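Local coordinates for thioredoxin-like fold domain-containing protein (Enterococcus faecalis, PDB 1Z6M), which is of unknown function but has a thioredoxin-like fold with a CxxC sequence at a helix start, consistent with a role in thiol-disulfide exchange, at residues 67-72 with 145-150; 13-18 with 139-144; 36-41 with 74-79; 31-36 with 151-156. All blocks are in the same frame, centred on the assembly; numbering follows the deposited sequence. Where two conformers were deposited one is given.

Contact 1 of 4, residues 67-72 with 145-150; sequences KLFDKE and AHIQFV
The ammonium group of Lys71 reaches the backbone of the 145-150 loop, NZ giving a hydrogen bond of 2.7 Å to the carbonyl O of Gln148. The donor comes in bent from the carbonyl, with a C=O...NZ angle of 143°, and stands somewhat out of its plane. The Lys71 chain is not stretched toward its target. A bend at chi2 (-68°) brings CD back over the ring of the residue two places earlier, 3.5 Å above the centre of the Phe69 ring, and a further bend at chi3 carries CE toward Gln148 O. The lysine therefore covers one face of the ring with its CD methylene while its charged end bonds to the 145-150 loop.

Phe69 makes the apolar half of the contact. Its CG is anti to the backbone N (chi1 -169°), and the ring is directed at the loop. The carbonyl O of Ile147 meets the ring edge near its plane, 3.6 Å from Phe69 CE2, an approach suited to the slightly positive rim hydrogens. Beside it, Val150 CG1 packs obliquely on Phe69 CD2 at 3.7 Å, and Ile147 CG2 is a looser neighbour of CE2. Val150, just before cis-Pro151, also touches the CxxC region, as the loop before the cis-proline does in thioredoxin-like folds.

The 67-72 segment runs out of strand 62-68, and the 145-150 loop follows helix 132-145, which ends in a Schellman motif at His146. Val138 and Ala142 of that helix also pack on Phe69, while Ile147 turns to Phe34 of strand 29-35, the ring thus lying between helix 132-145 and the 145-150 loop, just past the end of strand 62-68.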
loop_
_atom_site.group_PDB
_atom_site.type_symbol
_atom_site.label_atom_id
_atom_site.label_comp_id
_atom_site.label_asym_id
_atom_site.label_seq_id
_atom_site.Cartn_x
_atom_site.Cartn_y
_atom_site.Cartn_z
ATOM N N LYS A 67 1.698 3.576 -1.335
ATOM C CA LYS A 67 2.087 4.486 -0.268
ATOM C C LYS A 67 1.987 3.757 1.055
ATOM O O LYS A 67 0.884 3.500 1.544
ATOM C CB LYS A 67 1.204 5.736 -0.307
ATOM C CG LYS A 67 1.397 6.495 -1.630
ATOM C CD LYS A 67 0.484 7.691 -1.756
ATOM C CE LYS A 67 0.590 8.345 -3.130
ATOM N NZ LYS A 67 1.771 9.275 -3.271
ATOM N N LEU A 68 3.144 3.416 1.611
ATOM C CA LEU A 68 3.198 2.647 2.859
ATOM C C LEU A 68 3.035 3.612 4.019
ATOM O O LEU A 68 3.930 4.407 4.322
ATOM C CB LEU A 68 4.489 1.830 2.936
ATOM C CG LEU A 68 4.646 0.822 1.788
ATOM C CD1 LEU A 68 5.943 0.059 1.963
ATOM C CD2 LEU A 68 3.483 -0.146 1.687
ATOM N N PHE A 69 1.845 3.557 4.614
ATOM C CA PHE A 69 1.373 4.529 5.595
ATOM C C PHE A 69 1.674 3.975 6.989
ATOM O O PHE A 69 1.002 3.036 7.462
ATOM C CB PHE A 69 -0.140 4.684 5.355
ATOM C CG PHE A 69 -0.827 5.830 6.077
ATOM C CD1 PHE A 69 -0.172 6.675 6.971
ATOM C CD2 PHE A 69 -2.194 6.017 5.869
ATOM C CE1 PHE A 69 -0.887 7.701 7.621
ATOM C CE2 PHE A 69 -2.890 7.024 6.507
ATOM C CZ PHE A 69 -2.239 7.866 7.393
ATOM N N ASP A 70 2.706 4.528 7.642
ATOM C CA ASP A 70 2.970 4.156 9.053
ATOM C C ASP A 70 1.858 4.726 9.922
ATOM O O ASP A 70 1.522 5.913 9.809
ATOM C CB ASP A 70 4.328 4.619 9.622
ATOM C CG ASP A 70 5.536 4.056 8.865
ATOM O OD1 ASP A 70 5.396 3.313 7.847
ATOM O OD2 ASP A 70 6.667 4.339 9.344
ATOM N N LYS A 71 1.308 3.895 10.805
ATOM C CA LYS A 71 0.111 4.258 11.552
ATOM C C LYS A 71 0.360 4.164 13.042
ATOM O O LYS A 71 1.288 3.492 13.477
ATOM C CB LYS A 71 -1.049 3.331 11.174
ATOM C CG LYS A 71 -1.551 3.464 9.745
ATOM C CD LYS A 71 -2.241 4.796 9.474
ATOM C CE LYS A 71 -3.573 4.927 10.178
ATOM N NZ LYS A 71 -3.953 6.356 10.254
ATOM N N GLU A 72 -0.511 4.809 13.817
ATOM C CA GLU A 72 -0.369 4.935 15.266
ATOM C C GLU A 72 -0.917 3.746 16.049
ATOM O O GLU A 72 -0.423 3.432 17.146
ATOM C CB GLU A 72 -1.060 6.218 15.746
ATOM C CG GLU A 72 -0.397 7.490 15.240
ATOM C CD GLU A 72 0.955 7.741 15.885
ATOM O OE1 GLU A 72 0.990 8.101 17.078
ATOM O OE2 GLU A 72 1.984 7.585 15.201
ATOM N N ALA A 145 -4.970 14.945 2.364
ATOM C CA ALA A 145 -6.119 14.384 1.667
ATOM C C ALA A 145 -7.206 13.903 2.630
ATOM O O ALA A 145 -8.252 13.426 2.193
ATOM C CB ALA A 145 -5.654 13.241 0.761
ATOM N N HIS A 146 -6.960 14.037 3.936
ATOM C CA HIS A 146 -7.935 13.625 4.969
ATOM C C HIS A 146 -8.181 12.126 4.939
ATOM O O HIS A 146 -9.298 11.670 5.150
ATOM C CB HIS A 146 -9.255 14.414 4.871
ATOM C CG HIS A 146 -9.055 15.849 4.503
ATOM N ND1 HIS A 146 -8.317 16.713 5.280
ATOM C CD2 HIS A 146 -9.452 16.561 3.421
ATOM C CE1 HIS A 146 -8.276 17.901 4.701
ATOM N NE2 HIS A 146 -8.955 17.833 3.570
ATOM N N ILE A 147 -7.114 11.382 4.650
ATOM C CA ILE A 147 -7.136 9.923 4.610
ATOM C C ILE A 147 -6.599 9.408 5.939
ATOM O O ILE A 147 -5.405 9.539 6.232
ATOM C CB ILE A 147 -6.257 9.411 3.449
ATOM C CG1 ILE A 147 -6.877 9.814 2.108
ATOM C CG2 ILE A 147 -6.062 7.889 3.517
ATOM C CD1 ILE A 147 -5.971 9.551 0.906
ATOM N N GLN A 148 -7.481 8.843 6.754
ATOM C CA GLN A 148 -7.081 8.318 8.055
ATOM C C GLN A 148 -6.968 6.810 8.084
ATOM O O GLN A 148 -6.311 6.259 8.952
ATOM C CB GLN A 148 -8.118 8.689 9.111
ATOM C CG GLN A 148 -8.258 10.158 9.413
ATOM C CD GLN A 148 -9.485 10.414 10.263
ATOM O OE1 GLN A 148 -10.427 11.079 9.833
ATOM N NE2 GLN A 148 -9.501 9.843 11.459
ATOM N N PHE A 149 -7.649 6.137 7.167
ATOM C CA PHE A 149 -7.789 4.691 7.248
ATOM C C PHE A 149 -7.110 3.981 6.099
ATOM O O PHE A 149 -6.870 4.566 5.029
ATOM C CB PHE A 149 -9.272 4.313 7.302
ATOM C CG PHE A 149 -10.037 5.060 8.340
ATOM C CD1 PHE A 149 -10.830 6.140 7.983
ATOM C CD2 PHE A 149 -9.917 4.725 9.678
ATOM C CE1 PHE A 149 -11.516 6.860 8.943
ATOM C CE2 PHE A 149 -10.616 5.443 10.652
ATOM C CZ PHE A 149 -11.405 6.509 10.276
ATOM N N VAL A 150 -6.791 2.716 6.326
ATOM C CA VAL A 150 -6.258 1.872 5.274
ATOM C C VAL A 150 -7.139 0.626 5.125
ATOM O O VAL A 150 -7.821 0.227 6.070
ATOM C CB VAL A 150 -4.779 1.469 5.537
ATOM C CG1 VAL A 150 -3.862 2.707 5.474
ATOM C CG2 VAL A 150 -4.631 0.721 6.862
#

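Contact 2 of 4, residues 13-18 with 139-144; sequences KVNTET and IAEANA
Glu141 leaves its helix with CG anti to the backbone N (chi1 -177°) and runs on extended through chi2, carrying its carboxylate out to the 13-18 loop, where the Asn15 side chain (chi1 65°) crosses it obliquely, its amide stacked on the carboxylate with the planes 29° apart. Glu141 OE2 accepts the backbone N-H of Asn15 at 2.8 Å in a fairly straight bond, the donor standing above the carboxylate plane. The same oxygen lies 3.3 Å from Val14 CB, whose side chain crosses that of the glutamate at about a right angle.

Glu141 OE1 is served differently. A water donates to it at 2.7 Å and also joins Asn15 ND2 and Thr18 OG1, while Lys67 supplies a salt bridge from the sheet. That buried positive charge would be expected to favour the ionised carboxylate.

Asn15 is fixed from its own side too: OD1 accepts from Thr18 N, in the carbonyl plane, and from Glu17 N. At the other end of the contact Lys13 CB rests 4.0 Å from Ala144 CB, and a second water links Lys13 NZ to Ala144 O.

The bonds to Asn15 OD1 define an Asx turn within a wider Asx motif, which curls the loop ahead of strand 20-22. The contact ties this N-terminal loop to helix 132-145, one of the helices packed on the sheet of the thioredoxin-like fold.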
loop_
_atom_site.group_PDB
_atom_site.type_symbol
_atom_site.label_atom_id
_atom_site.label_comp_id
_atom_site.label_asym_id
_atom_site.label_seq_id
_atom_site.Cartn_x
_atom_site.Cartn_y
_atom_site.Cartn_z
ATOM N N LYS A 13 -5.558 16.019 -3.369
ATOM C CA LYS A 13 -4.383 16.294 -2.536
ATOM C C LYS A 13 -3.400 15.134 -2.497
ATOM O O LYS A 13 -2.363 15.213 -1.843
ATOM C CB LYS A 13 -4.776 16.683 -1.103
ATOM C CG LYS A 13 -5.709 17.860 -0.998
ATOM C CD LYS A 13 -5.066 19.148 -1.450
ATOM C CE LYS A 13 -6.041 20.329 -1.341
ATOM N NZ LYS A 13 -6.270 20.783 0.061
ATOM N N VAL A 14 -3.728 14.053 -3.185
ATOM C CA VAL A 14 -2.787 12.948 -3.323
ATOM C C VAL A 14 -1.949 13.172 -4.576
ATOM O O VAL A 14 -2.329 13.964 -5.449
ATOM C CB VAL A 14 -3.502 11.568 -3.341
ATOM C CG1 VAL A 14 -4.285 11.360 -2.039
ATOM C CG2 VAL A 14 -4.426 11.427 -4.547
ATOM N N ASN A 15 -0.815 12.488 -4.669
ATOM C CA ASN A 15 0.040 12.612 -5.840
ATOM C C ASN A 15 0.528 11.248 -6.306
ATOM O O ASN A 15 0.414 10.250 -5.587
ATOM C CB ASN A 15 1.215 13.564 -5.555
ATOM C CG ASN A 15 2.161 13.019 -4.488
ATOM O OD1 ASN A 15 2.849 12.017 -4.702
ATOM N ND2 ASN A 15 2.182 13.668 -3.325
ATOM N N THR A 16 1.071 11.220 -7.516
ATOM C CA THR A 16 1.602 9.997 -8.100
ATOM C C THR A 16 3.126 9.960 -8.039
ATOM O O THR A 16 3.759 9.216 -8.787
ATOM C CB THR A 16 1.141 9.848 -9.557
ATOM O OG1 THR A 16 1.610 10.969 -10.316
ATOM C CG2 THR A 16 -0.376 9.805 -9.613
ATOM N N GLU A 17 3.706 10.738 -7.129
ATOM C CA GLU A 17 5.161 10.834 -7.003
ATOM C C GLU A 17 5.733 10.008 -5.858
ATOM O O GLU A 17 6.651 9.212 -6.066
ATOM C CB GLU A 17 5.578 12.296 -6.855
ATOM C CG GLU A 17 5.322 13.131 -8.090
ATOM C CD GLU A 17 6.154 12.698 -9.287
ATOM O OE1 GLU A 17 7.365 12.427 -9.111
ATOM O OE2 GLU A 17 5.592 12.640 -10.408
ATOM N N THR A 18 5.205 10.201 -4.654
ATOM C CA THR A 18 5.778 9.562 -3.479
ATOM C C THR A 18 5.359 8.107 -3.392
ATOM O O THR A 18 4.163 7.800 -3.464
ATOM C CB THR A 18 5.325 10.286 -2.209
ATOM O OG1 THR A 18 5.689 11.662 -2.311
ATOM C CG2 THR A 18 5.990 9.684 -0.983
ATOM N N ILE A 139 2.729 10.206 5.377
ATOM C CA ILE A 139 1.866 10.667 6.463
ATOM C C ILE A 139 1.296 12.068 6.161
ATOM O O ILE A 139 0.100 12.319 6.349
ATOM C CB ILE A 139 2.618 10.666 7.799
ATOM C CG1 ILE A 139 2.926 9.228 8.223
ATOM C CG2 ILE A 139 1.832 11.419 8.880
ATOM C CD1 ILE A 139 3.960 9.122 9.313
ATOM N N ALA A 140 2.153 12.968 5.675
ATOM C CA ALA A 140 1.743 14.335 5.343
ATOM C C ALA A 140 0.727 14.361 4.206
ATOM O O ALA A 140 -0.223 15.131 4.240
ATOM C CB ALA A 140 2.964 15.173 4.986
ATOM N N GLU A 141 0.920 13.503 3.206
ATOM C CA GLU A 141 0.006 13.413 2.066
ATOM C C GLU A 141 -1.354 12.876 2.508
ATOM O O GLU A 141 -2.392 13.431 2.153
ATOM C CB GLU A 141 0.621 12.533 0.979
ATOM C CG GLU A 141 -0.199 12.434 -0.278
ATOM C CD GLU A 141 0.374 11.474 -1.306
ATOM O OE1 GLU A 141 1.563 11.082 -1.198
ATOM O OE2 GLU A 141 -0.362 11.136 -2.258
ATOM N N ALA A 142 -1.349 11.803 3.295
ATOM C CA ALA A 142 -2.598 11.269 3.840
ATOM C C ALA A 142 -3.318 12.361 4.625
ATOM O O ALA A 142 -4.540 12.530 4.522
ATOM C CB ALA A 142 -2.327 10.053 4.714
ATOM N N ASN A 143 -2.561 13.132 5.402
ATOM C CA ASN A 143 -3.172 14.193 6.176
ATOM C C ASN A 143 -3.801 15.267 5.292
ATOM O O ASN A 143 -4.923 15.710 5.536
ATOM C CB ASN A 143 -2.160 14.825 7.128
ATOM C CG ASN A 143 -2.783 15.907 7.961
ATOM O OD1 ASN A 143 -3.626 15.631 8.808
ATOM N ND2 ASN A 143 -2.392 17.147 7.711
ATOM N N ALA A 144 -3.080 15.677 4.257
ATOM C CA ALA A 144 -3.579 16.681 3.310
ATOM C C ALA A 144 -4.875 16.241 2.655
ATOM O O ALA A 144 -5.770 17.048 2.419
ATOM C CB ALA A 144 -2.522 16.993 2.239
HETATM O O HOH W 1 -5.581 19.728 2.624
HETATM O O HOH W 2 3.701 12.790 -0.959
#

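Contact 3 of 4, residues 36-41 with 74-79; sequences NVRCPY and ESLQRG
Arg38 lies against the 74-79 turn from CB to CD, meeting Ser75, Arg78 and Gly79. Its CB sits 3.5 Å from Gly79 N, and CG is 4.1 Å from Arg78 CB. A bend at chi2 (-102°) then places CD 3.3 Å from Ser75 O. That carbonyl stands at the edge of the guanidinium, near its plane, but the hydrogen bond of NE goes to Gly109 O. Arg78 runs beside Arg38 in the same direction, yet its own guanidinium turns back, NE and NH2 both holding Glu74 O.

Asn36 meets the same turn through its amide. ND2 makes a weak bond to Leu76 O at 3.3 Å, and OD1 accepts from Arg38 N in an Asx turn. OD1 also lies 3.5 Å from Gly79 CA, where the glycine backbone comes close. Leu76 CD2 packs on Cys39 CB at 3.9 Å.

Cys39, first of the CxxC pair, is the N-cap of helix 40-58, as in thioredoxin-like proteins. The contact joins the loop between strand 29-35 and this helix to the beginning of helix 77-83, with Gln105 and Trp108 of helix 105-108 touching Arg38.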
loop_
_atom_site.group_PDB
_atom_site.type_symbol
_atom_site.label_atom_id
_atom_site.label_comp_id
_atom_site.label_asym_id
_atom_site.label_seq_id
_atom_site.Cartn_x
_atom_site.Cartn_y
_atom_site.Cartn_z
ATOM N N ASN A 36 -1.143 -0.322 4.951
ATOM C CA ASN A 36 -0.186 -0.700 5.981
ATOM C C ASN A 36 -0.096 -2.220 5.921
ATOM O O ASN A 36 -1.117 -2.911 5.901
ATOM C CB ASN A 36 -0.644 -0.198 7.360
ATOM C CG ASN A 36 0.320 -0.574 8.473
ATOM O OD1 ASN A 36 0.497 -1.749 8.769
ATOM N ND2 ASN A 36 0.941 0.430 9.098
ATOM N N VAL A 37 1.119 -2.747 5.849
ATOM C CA VAL A 37 1.296 -4.174 5.562
ATOM C C VAL A 37 0.898 -5.105 6.686
ATOM O O VAL A 37 0.821 -6.310 6.475
ATOM C CB VAL A 37 2.715 -4.554 5.055
ATOM C CG1 VAL A 37 3.014 -3.884 3.737
ATOM C CG2 VAL A 37 3.795 -4.300 6.122
ATOM N N ARG A 38 0.625 -4.567 7.878
ATOM C CA ARG A 38 0.079 -5.419 8.952
ATOM C C ARG A 38 -1.442 -5.503 8.913
ATOM O O ARG A 38 -2.048 -6.332 9.577
ATOM C CB ARG A 38 0.538 -4.960 10.338
ATOM C CG ARG A 38 0.466 -6.078 11.402
ATOM C CD ARG A 38 -0.741 -5.965 12.304
ATOM N NE ARG A 38 -0.891 -7.142 13.165
ATOM C CZ ARG A 38 -1.514 -8.260 12.801
ATOM N NH1 ARG A 38 -2.052 -8.371 11.597
ATOM N NH2 ARG A 38 -1.602 -9.276 13.646
ATOM N N CYS A 39 -2.061 -4.634 8.128
ATOM C CA CYS A 39 -3.503 -4.550 8.146
ATOM C C CYS A 39 -4.147 -5.728 7.405
ATOM O O CYS A 39 -3.827 -5.970 6.251
ATOM C CB CYS A 39 -3.925 -3.209 7.533
ATOM S SG CYS A 39 -5.691 -3.076 7.249
ATOM N N PRO A 40 -5.099 -6.438 8.042
ATOM C CA PRO A 40 -5.741 -7.557 7.338
ATOM C C PRO A 40 -6.714 -7.108 6.239
ATOM O O PRO A 40 -7.014 -7.871 5.304
ATOM C CB PRO A 40 -6.449 -8.307 8.465
ATOM C CG PRO A 40 -6.778 -7.238 9.466
ATOM C CD PRO A 40 -5.580 -6.308 9.432
ATOM N N TYR A 41 -7.183 -5.869 6.324
ATOM C CA TYR A 41 -8.053 -5.336 5.280
ATOM C C TYR A 41 -7.190 -5.023 4.055
ATOM O O TYR A 41 -7.591 -5.276 2.924
ATOM C CB TYR A 41 -8.805 -4.093 5.767
ATOM C CG TYR A 41 -9.686 -4.317 6.973
ATOM C CD1 TYR A 41 -9.138 -4.416 8.250
ATOM C CD2 TYR A 41 -11.072 -4.401 6.841
ATOM C CE1 TYR A 41 -9.944 -4.597 9.366
ATOM C CE2 TYR A 41 -11.886 -4.592 7.951
ATOM C CZ TYR A 41 -11.313 -4.686 9.209
ATOM O OH TYR A 41 -12.088 -4.856 10.326
ATOM N N GLU A 74 -1.692 0.460 17.831
ATOM C CA GLU A 74 -0.648 -0.419 18.348
ATOM C C GLU A 74 -0.335 -1.597 17.419
ATOM O O GLU A 74 0.829 -1.855 17.110
ATOM C CB GLU A 74 -1.012 -0.912 19.746
ATOM C CG GLU A 74 0.139 -1.524 20.516
ATOM C CD GLU A 74 -0.199 -1.638 21.979
ATOM O OE1 GLU A 74 0.168 -0.722 22.749
ATOM O OE2 GLU A 74 -0.871 -2.619 22.346
ATOM N N SER A 75 -1.368 -2.301 16.971
ATOM C CA SER A 75 -1.157 -3.453 16.098
ATOM C C SER A 75 -0.437 -3.036 14.814
ATOM O O SER A 75 0.520 -3.695 14.395
ATOM C CB SER A 75 -2.480 -4.146 15.771
ATOM O OG SER A 75 -3.320 -3.291 15.031
ATOM N N LEU A 76 -0.873 -1.930 14.217
ATOM C CA LEU A 76 -0.317 -1.506 12.944
ATOM C C LEU A 76 1.115 -1.000 13.035
ATOM O O LEU A 76 1.818 -0.949 12.022
ATOM C CB LEU A 76 -1.219 -0.480 12.255
ATOM C CG LEU A 76 -2.628 -0.963 11.879
ATOM C CD1 LEU A 76 -3.340 0.123 11.079
ATOM C CD2 LEU A 76 -2.591 -2.265 11.101
ATOM N N GLN A 77 1.572 -0.679 14.242
ATOM C CA GLN A 77 2.975 -0.333 14.411
ATOM C C GLN A 77 3.922 -1.460 13.981
ATOM O O GLN A 77 5.051 -1.197 13.561
ATOM C CB GLN A 77 3.262 0.104 15.845
ATOM C CG GLN A 77 2.609 1.435 16.209
ATOM C CD GLN A 77 2.927 1.882 17.621
ATOM O OE1 GLN A 77 3.896 1.427 18.217
ATOM N NE2 GLN A 77 2.113 2.786 18.159
ATOM N N ARG A 78 3.483 -2.715 14.089
ATOM C CA ARG A 78 4.269 -3.822 13.563
ATOM C C ARG A 78 4.479 -3.664 12.051
ATOM O O ARG A 78 5.577 -3.923 11.530
ATOM C CB ARG A 78 3.607 -5.170 13.877
ATOM C CG ARG A 78 3.849 -5.715 15.314
ATOM C CD ARG A 78 2.660 -5.529 16.258
ATOM N NE ARG A 78 2.595 -4.221 16.912
ATOM C CZ ARG A 78 3.280 -3.879 17.999
ATOM N NH1 ARG A 78 4.144 -4.731 18.551
ATOM N NH2 ARG A 78 3.115 -2.668 18.517
ATOM N N GLY A 79 3.424 -3.229 11.355
ATOM C CA GLY A 79 3.523 -2.957 9.927
ATOM C C GLY A 79 4.508 -1.852 9.635
ATOM O O GLY A 79 5.255 -1.926 8.662
#

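Contact 4 of 4, residues 31-36 with 151-156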
loop_
_atom_site.group_PDB
_atom_site.type_symbol
_atom_site.label_atom_id
_atom_site.label_comp_id
_atom_site.label_asym_id
_atom_site.label_seq_id
_atom_site.Cartn_x
_atom_site.Cartn_y
_atom_site.Cartn_z
HETATM N N MSE A 31 -3.093 4.422 -10.119
HETATM C CA MSE A 31 -3.785 3.807 -8.990
HETATM C C MSE A 31 -2.983 4.083 -7.731
HETATM O O MSE A 31 -1.877 3.572 -7.586
HETATM C CB MSE A 31 -3.917 2.299 -9.225
HETATM C CG MSE A 31 -4.637 1.540 -8.110
HETATM SE SE MSE A 31 -4.909 -0.252 -8.495
HETATM C CE MSE A 31 -5.861 -0.112 -10.051
ATOM N N ILE A 32 -3.541 4.889 -6.834
ATOM C CA ILE A 32 -2.864 5.273 -5.595
ATOM C C ILE A 32 -3.384 4.413 -4.451
ATOM O O ILE A 32 -4.592 4.318 -4.246
ATOM C CB ILE A 32 -3.077 6.781 -5.320
ATOM C CG1 ILE A 32 -2.300 7.622 -6.355
ATOM C CG2 ILE A 32 -2.646 7.153 -3.902
ATOM C CD1 ILE A 32 -2.784 9.051 -6.491
ATOM N N GLU A 33 -2.474 3.781 -3.716
ATOM C CA GLU A 33 -2.861 2.819 -2.682
ATOM C C GLU A 33 -2.200 3.169 -1.365
ATOM O O GLU A 33 -0.987 2.980 -1.205
ATOM C CB GLU A 33 -2.455 1.389 -3.088
ATOM C CG GLU A 33 -2.936 1.028 -4.477
ATOM C CD GLU A 33 -2.477 -0.317 -4.989
ATOM O OE1 GLU A 33 -2.369 -1.307 -4.217
ATOM O OE2 GLU A 33 -2.259 -0.386 -6.209
ATOM N N PHE A 34 -2.992 3.651 -0.412
ATOM C CA PHE A 34 -2.512 3.864 0.953
ATOM C C PHE A 34 -2.770 2.585 1.733
ATOM O O PHE A 34 -3.920 2.173 1.908
ATOM C CB PHE A 34 -3.248 5.033 1.624
ATOM C CG PHE A 34 -2.851 6.388 1.110
ATOM C CD1 PHE A 34 -3.441 6.917 -0.042
ATOM C CD2 PHE A 34 -1.876 7.140 1.769
ATOM C CE1 PHE A 34 -3.085 8.181 -0.513
ATOM C CE2 PHE A 34 -1.510 8.387 1.302
ATOM C CZ PHE A 34 -2.105 8.909 0.164
ATOM N N ILE A 35 -1.696 1.946 2.178
ATOM C CA ILE A 35 -1.812 0.666 2.851
ATOM C C ILE A 35 -0.850 0.592 4.036
ATOM O O ILE A 35 0.132 1.341 4.126
ATOM C CB ILE A 35 -1.549 -0.549 1.912
ATOM C CG1 ILE A 35 -0.131 -0.517 1.367
ATOM C CG2 ILE A 35 -2.605 -0.651 0.777
ATOM C CD1 ILE A 35 0.278 -1.844 0.724
ATOM N N ASN A 36 -1.143 -0.322 4.951
ATOM C CA ASN A 36 -0.186 -0.700 5.981
ATOM C C ASN A 36 -0.096 -2.220 5.921
ATOM O O ASN A 36 -1.117 -2.911 5.901
ATOM C CB ASN A 36 -0.644 -0.198 7.360
ATOM C CG ASN A 36 0.320 -0.574 8.473
ATOM O OD1 ASN A 36 0.497 -1.749 8.769
ATOM N ND2 ASN A 36 0.941 0.430 9.098
ATOM N N PRO A 151 -7.169 0.031 3.927
ATOM C CA PRO A 151 -6.613 0.564 2.694
ATOM C C PRO A 151 -7.507 1.673 2.140
ATOM O O PRO A 151 -8.734 1.589 2.236
ATOM C CB PRO A 151 -6.638 -0.654 1.752
ATOM C CG PRO A 151 -7.803 -1.448 2.225
ATOM C CD PRO A 151 -7.851 -1.261 3.706
ATOM N N THR A 152 -6.896 2.725 1.597
ATOM C CA THR A 152 -7.618 3.708 0.800
ATOM C C THR A 152 -7.018 3.685 -0.586
ATOM O O THR A 152 -5.822 3.953 -0.746
ATOM C CB THR A 152 -7.533 5.121 1.418
ATOM O OG1 THR A 152 -8.181 5.108 2.690
ATOM C CG2 THR A 152 -8.239 6.144 0.556
ATOM N N ILE A 153 -7.835 3.317 -1.575
ATOM C CA ILE A 153 -7.387 3.209 -2.954
ATOM C C ILE A 153 -8.069 4.301 -3.746
ATOM O O ILE A 153 -9.276 4.508 -3.586
ATOM C CB ILE A 153 -7.704 1.816 -3.591
ATOM C CG1 ILE A 153 -7.426 0.648 -2.619
ATOM C CG2 ILE A 153 -6.970 1.658 -4.947
ATOM C CD1 ILE A 153 -6.005 0.513 -2.133
ATOM N N ILE A 154 -7.310 4.987 -4.595
ATOM C CA ILE A 154 -7.842 6.125 -5.318
ATOM C C ILE A 154 -7.433 6.017 -6.784
ATOM O O ILE A 154 -6.253 5.832 -7.107
ATOM C CB ILE A 154 -7.342 7.466 -4.718
ATOM C CG1 ILE A 154 -7.823 7.619 -3.274
ATOM C CG2 ILE A 154 -7.822 8.653 -5.552
ATOM C CD1 ILE A 154 -7.210 8.789 -2.547
ATOM N N ILE A 155 -8.426 6.128 -7.665
ATOM C CA ILE A 155 -8.176 6.270 -9.094
ATOM C C ILE A 155 -8.942 7.516 -9.488
ATOM O O ILE A 155 -10.184 7.499 -9.534
ATOM C CB ILE A 155 -8.684 5.066 -9.912
ATOM C CG1 ILE A 155 -8.005 3.767 -9.449
ATOM C CG2 ILE A 155 -8.456 5.311 -11.419
ATOM C CD1 ILE A 155 -8.596 2.488 -10.028
ATOM N N GLY A 156 -8.220 8.605 -9.744
ATOM C CA GLY A 156 -8.875 9.874 -10.064
ATOM C C GLY A 156 -9.787 10.308 -8.929
ATOM O O GLY A 156 -9.338 10.446 -7.789
#
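Ile32 and Ile154 exchange two backbone hydrogen bonds, Ile32 N to Ile154 O at 2.9 Å and Ile154 N to Ile32 O at 2.8 Å. Two residues along, Phe34 N donates to Thr152 O at 2.9 Å and Thr152 N returns a bond to Phe34 O at 3.0 Å. These are the hydrogen-bonded pairs of an antiparallel ladder, and Glu33 with Ile153 forms the non-hydrogen-bonded pair between them. Both Ile32 O and Phe34 O take an additional CA-H...O contact, from Ile153 CA and from Pro151 CA (3.2 Å). Thr152 O, besides accepting from Phe34 N, lies at the edge of the Phe34 ring near its plane.

The side-chain polar groups look elsewhere. Buried Glu33 is paired through OE2 with Arg64 in a salt bridge and through OE1 with Trp45 NE1, so both carboxylate oxygens have partners. Thr152 OG1 bonds to Phe149 O. The cis-proline Pro151, just before its strand and touching Tyr41 between the two CxxC cysteines, is a hallmark of the thioredoxin fold.

Carbon contacts line the face of Met31, Glu33 and Ile153. Ile153 CD1 reaches Glu33 CB at 3.8 Å, while its CG2 meets CG of Met31, a selenomethionine. A bend at chi3 (-58°) takes the Met31 CE to Ile155 CD1, 3.8 Å away. At the far end the Ile35 and Pro151 side chains cross at about a right angle, CG2 touching CB.

The two strand segments run antiparallel, their N-to-C directions 169° apart. Strand 29-35 is flanked by parallel strand 62-68 and antiparallel 152-155, which in turn pairs with 158-160; helix 40-58 covers the Met31 and Ile153 face through Leu53 and Trp45.

Contact 4 is the sheet framework on which the others converge. Contact 1 joins it through backbone bonds from Lys67 and Phe69 to Glu33 and Ile35, and contact 2 packs on it where Val14 CG2 meets Ile32 CD1 at 3.5 Å. Contacts 1 and 2, their centres about 9 Å apart, are linked by the salt bridge of Lys67 NZ with Glu141 OE1 (2.8 Å). Contact 3 shares Asn36 with contact 4 and reaches contact 1 through Asn36 ND2 and Phe69 O; its centre lies about 19 Å from that of contact 2. The CxxC cysteines, a probable redox site, adjoin contacts 1, 3 and 4: Cys39 belongs to contact 3, and the side chains of Val150 and cis-Pro151 touch the CxxC segment.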